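Uncharacterized protein PH0987 (Pyrococcus horikoshii, PDB 2PHC) is of unknown function but probably binds ATP and may act as a hydrolase. Local coordinates at residues A145-R153 with S175-G183. Residues are numbered along the deposited sequence; the frame is centred on the assembly and turned at random.
Sequences ATPRLEKPR and SPGGWRIIG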
loop_
_atom_site.group_PDB
_atom_site.type_symbol
_atom_site.label_atom_id
_atom_site.label_comp_id
_atom_site.label_asym_id
_atom_site.label_seq_id
_atom_site.Cartn_x
_atom_site.Cartn_y
_atom_site.Cartn_z
ATOM N N ALA A 145 -4.150 14.112 -2.909
ATOM C CA ALA A 145 -3.069 14.843 -3.577
ATOM C C ALA A 145 -3.034 16.331 -3.119
ATOM O O ALA A 145 -4.089 16.974 -3.108
ATOM C CB ALA A 145 -3.251 14.740 -5.111
ATOM N N THR A 146 -1.874 16.876 -2.738
ATOM C CA THR A 146 -1.801 18.259 -2.208
ATOM C C THR A 146 -0.443 18.820 -2.428
ATOM O O THR A 146 0.571 18.233 -1.933
ATOM C CB THR A 146 -2.108 18.364 -0.662
ATOM O OG1 THR A 146 -3.307 17.657 -0.363
ATOM C CG2 THR A 146 -2.297 19.843 -0.226
ATOM N N PRO A 147 -0.372 20.008 -3.091
ATOM C CA PRO A 147 0.949 20.637 -3.356
ATOM C C PRO A 147 1.648 21.017 -2.072
ATOM O O PRO A 147 0.998 21.040 -1.077
ATOM C CB PRO A 147 0.630 21.865 -4.228
ATOM C CG PRO A 147 -0.790 22.244 -3.821
ATOM C CD PRO A 147 -1.487 20.839 -3.601
ATOM N N ARG A 148 2.981 21.168 -2.096
ATOM C CA ARG A 148 3.863 21.530 -0.964
ATOM C C ARG A 148 3.591 22.959 -0.377
ATOM O O ARG A 148 2.939 23.794 -1.025
ATOM C CB ARG A 148 5.329 21.562 -1.488
ATOM C CG ARG A 148 5.965 20.180 -1.718
ATOM C CD ARG A 148 7.041 20.364 -2.810
ATOM N NE ARG A 148 7.703 19.102 -3.260
ATOM C CZ ARG A 148 7.243 18.259 -4.195
ATOM N NH1 ARG A 148 6.125 18.452 -4.856
ATOM N NH2 ARG A 148 7.947 17.232 -4.511
ATOM N N LEU A 149 4.161 23.247 0.783
ATOM C CA LEU A 149 4.077 24.580 1.333
ATOM C C LEU A 149 4.802 25.515 0.379
ATOM O O LEU A 149 5.701 25.094 -0.385
ATOM C CB LEU A 149 4.633 24.658 2.740
ATOM C CG LEU A 149 3.931 23.927 3.918
ATOM C CD1 LEU A 149 4.846 24.035 5.032
ATOM C CD2 LEU A 149 2.736 24.589 4.319
ATOM N N GLU A 150 4.377 26.783 0.367
ATOM C CA GLU A 150 5.011 27.724 -0.520
ATOM C C GLU A 150 6.463 27.977 -0.058
ATOM O O GLU A 150 7.380 28.140 -0.856
ATOM C CB GLU A 150 4.142 29.001 -0.715
ATOM C CG GLU A 150 4.130 29.629 -2.185
ATOM C CD GLU A 150 4.078 28.657 -3.466
ATOM O OE1 GLU A 150 2.966 28.133 -3.814
ATOM O OE2 GLU A 150 5.138 28.519 -4.180
ATOM N N LYS A 151 6.667 27.910 1.237
ATOM C CA LYS A 151 7.980 27.975 1.789
ATOM C C LYS A 151 8.094 26.852 2.790
ATOM O O LYS A 151 7.264 26.737 3.678
ATOM C CB LYS A 151 7.908 29.209 2.588
ATOM C CD LYS A 151 8.446 30.073 5.060
ATOM C CE LYS A 151 7.929 29.883 6.502
ATOM N NZ LYS A 151 7.093 31.040 7.026
ATOM N N PRO A 152 9.172 26.074 2.700
ATOM C CA PRO A 152 9.520 24.986 3.617
ATOM C C PRO A 152 9.661 25.380 5.087
ATOM O O PRO A 152 10.202 26.440 5.362
ATOM C CB PRO A 152 10.886 24.523 3.113
ATOM C CG PRO A 152 10.960 25.016 1.692
ATOM C CD PRO A 152 10.122 26.236 1.592
ATOM N N ARG A 153 9.230 24.506 6.005
ATOM C CA ARG A 153 9.560 24.569 7.393
ATOM C C ARG A 153 11.027 24.257 7.611
ATOM O O ARG A 153 11.635 23.533 6.793
ATOM C CB ARG A 153 8.738 23.557 8.189
ATOM C CG ARG A 153 7.276 23.885 8.274
ATOM C CD ARG A 153 6.630 23.096 9.349
ATOM N NE ARG A 153 5.223 23.504 9.393
ATOM C CZ ARG A 153 4.261 22.903 8.731
ATOM N NH1 ARG A 153 4.555 21.803 7.993
ATOM N NH2 ARG A 153 3.014 23.395 8.813
ATOM N N SER A 175 14.527 17.623 10.054
ATOM C CA SER A 175 15.148 18.129 8.848
ATOM C C SER A 175 14.225 19.191 8.192
ATOM O O SER A 175 13.060 19.329 8.576
ATOM C CB SER A 175 15.546 16.971 7.880
ATOM O OG SER A 175 14.616 15.884 7.824
ATOM N N PRO A 176 14.767 20.005 7.265
ATOM C CA PRO A 176 13.803 20.925 6.595
ATOM C C PRO A 176 12.896 20.234 5.542
ATOM O O PRO A 176 13.279 19.173 4.967
ATOM C CB PRO A 176 14.709 22.015 5.934
ATOM C CG PRO A 176 16.107 21.311 5.754
ATOM C CD PRO A 176 16.166 20.161 6.806
ATOM N N GLY A 177 11.733 20.840 5.240
ATOM C CA GLY A 177 10.887 20.285 4.199
ATOM C C GLY A 177 9.627 21.078 4.038
ATOM O O GLY A 177 9.132 21.654 5.002
ATOM N N GLY A 178 9.105 21.137 2.814
ATOM C CA GLY A 178 7.854 21.785 2.671
ATOM C C GLY A 178 6.660 20.908 2.349
ATOM O O GLY A 178 5.777 21.461 1.753
ATOM N N TRP A 179 6.678 19.607 2.751
ATOM C CA TRP A 179 5.624 18.599 2.470
ATOM C C TRP A 179 4.485 18.882 3.446
ATOM O O TRP A 179 4.753 19.398 4.515
ATOM C CB TRP A 179 6.130 17.120 2.694
ATOM C CG TRP A 179 6.961 16.567 1.506
ATOM C CD1 TRP A 179 7.884 17.278 0.780
ATOM C CD2 TRP A 179 6.923 15.242 0.887
ATOM N NE1 TRP A 179 8.409 16.525 -0.248
ATOM C CE2 TRP A 179 7.854 15.265 -0.204
ATOM C CE3 TRP A 179 6.216 14.064 1.132
ATOM C CZ2 TRP A 179 8.079 14.149 -1.040
ATOM C CZ3 TRP A 179 6.440 12.923 0.245
ATOM C CH2 TRP A 179 7.374 13.001 -0.803
ATOM N N ARG A 180 3.233 18.556 3.093
ATOM C CA ARG A 180 2.097 18.761 4.005
ATOM C C ARG A 180 2.132 17.697 5.011
ATOM O O ARG A 180 1.890 16.551 4.664
ATOM C CB ARG A 180 0.723 18.769 3.279
ATOM C CG ARG A 180 0.591 19.919 2.306
ATOM C CD ARG A 180 0.555 21.388 2.895
ATOM N NE ARG A 180 0.527 22.342 1.748
ATOM C CZ ARG A 180 0.173 23.636 1.848
ATOM N NH1 ARG A 180 -0.203 24.164 3.035
ATOM N NH2 ARG A 180 0.150 24.380 0.773
ATOM N N ILE A 181 2.412 18.056 6.259
ATOM C CA ILE A 181 2.526 17.070 7.338
ATOM C C ILE A 181 1.196 16.727 8.023
ATOM O O ILE A 181 0.565 17.622 8.603
ATOM C CB ILE A 181 3.540 17.491 8.374
ATOM C CG1 ILE A 181 4.867 17.974 7.715
ATOM C CG2 ILE A 181 3.700 16.419 9.384
ATOM C CD1 ILE A 181 5.643 16.874 6.767
ATOM N N ILE A 182 0.820 15.434 8.000
ATOM C CA ILE A 182 -0.516 14.901 8.393
ATOM C C ILE A 182 -0.452 13.964 9.621
ATOM O O ILE A 182 -1.458 13.555 10.152
ATOM C CB ILE A 182 -1.271 14.223 7.166
ATOM C CG1 ILE A 182 -0.618 12.880 6.700
ATOM C CG2 ILE A 182 -1.400 15.194 5.960
ATOM C CD1 ILE A 182 -1.583 12.027 5.765
ATOM N N GLY A 183 0.729 13.669 10.131
ATOM C CA GLY A 183 0.805 12.618 11.119
ATOM C C GLY A 183 2.243 12.449 11.478
ATOM O O GLY A 183 3.096 13.000 10.772
HETATM O O HOH W 1 6.691 20.715 6.358
#
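A bend at its second torsion (chi2 -66°) turns the side chain of R180 up against P147, where NE donates to P147 O at 3.1 Å in a nearly straight bond (169°). That carbonyl lies at the edge of the guanidinium, almost in its plane, so the bond fixes how the group is turned. L149 lays CD2 over one face of the same guanidinium, 3.2 Å from R180 NH1, while its CD1 lies above the R153 guanidinium, offset toward its rim; a branched aliphatic residue can thus serve two flat cations at once. Farther down the R180 chain, the T146 side chain crosses that of R180 at about a right angle, CG2 3.8 Å from R180 CG. With an alanine in place of R180, P147 O would probably lose its side-chain donor and L149 CD2 the flat surface it packs on.

The backbones meet where L149 N donates to G178 O at 2.6 Å, and a glycine suits this point because a side chain there would probably crowd P152 CA. Next to it, R153 and G177 form an antiparallel hydrogen-bonded pair, with G177 N to R153 O at 3.1 Å and a weak return bond from R153 N to G177 O. R153, extended from CG to NE, reaches back so that NH1 binds a water at 2.9 Å; this water donates to both G177 O and W179 O, and NH1 also forms a salt bridge with D99.

The contact thus ties the loop between strands 134-138 and 155-156 to the turn joining strands 175-177 and 180-184. F102 of helix 100-107 makes a cation-pi contact with R180 and also touches T146, while A164 of strand 160-164 packs against R148 and W179.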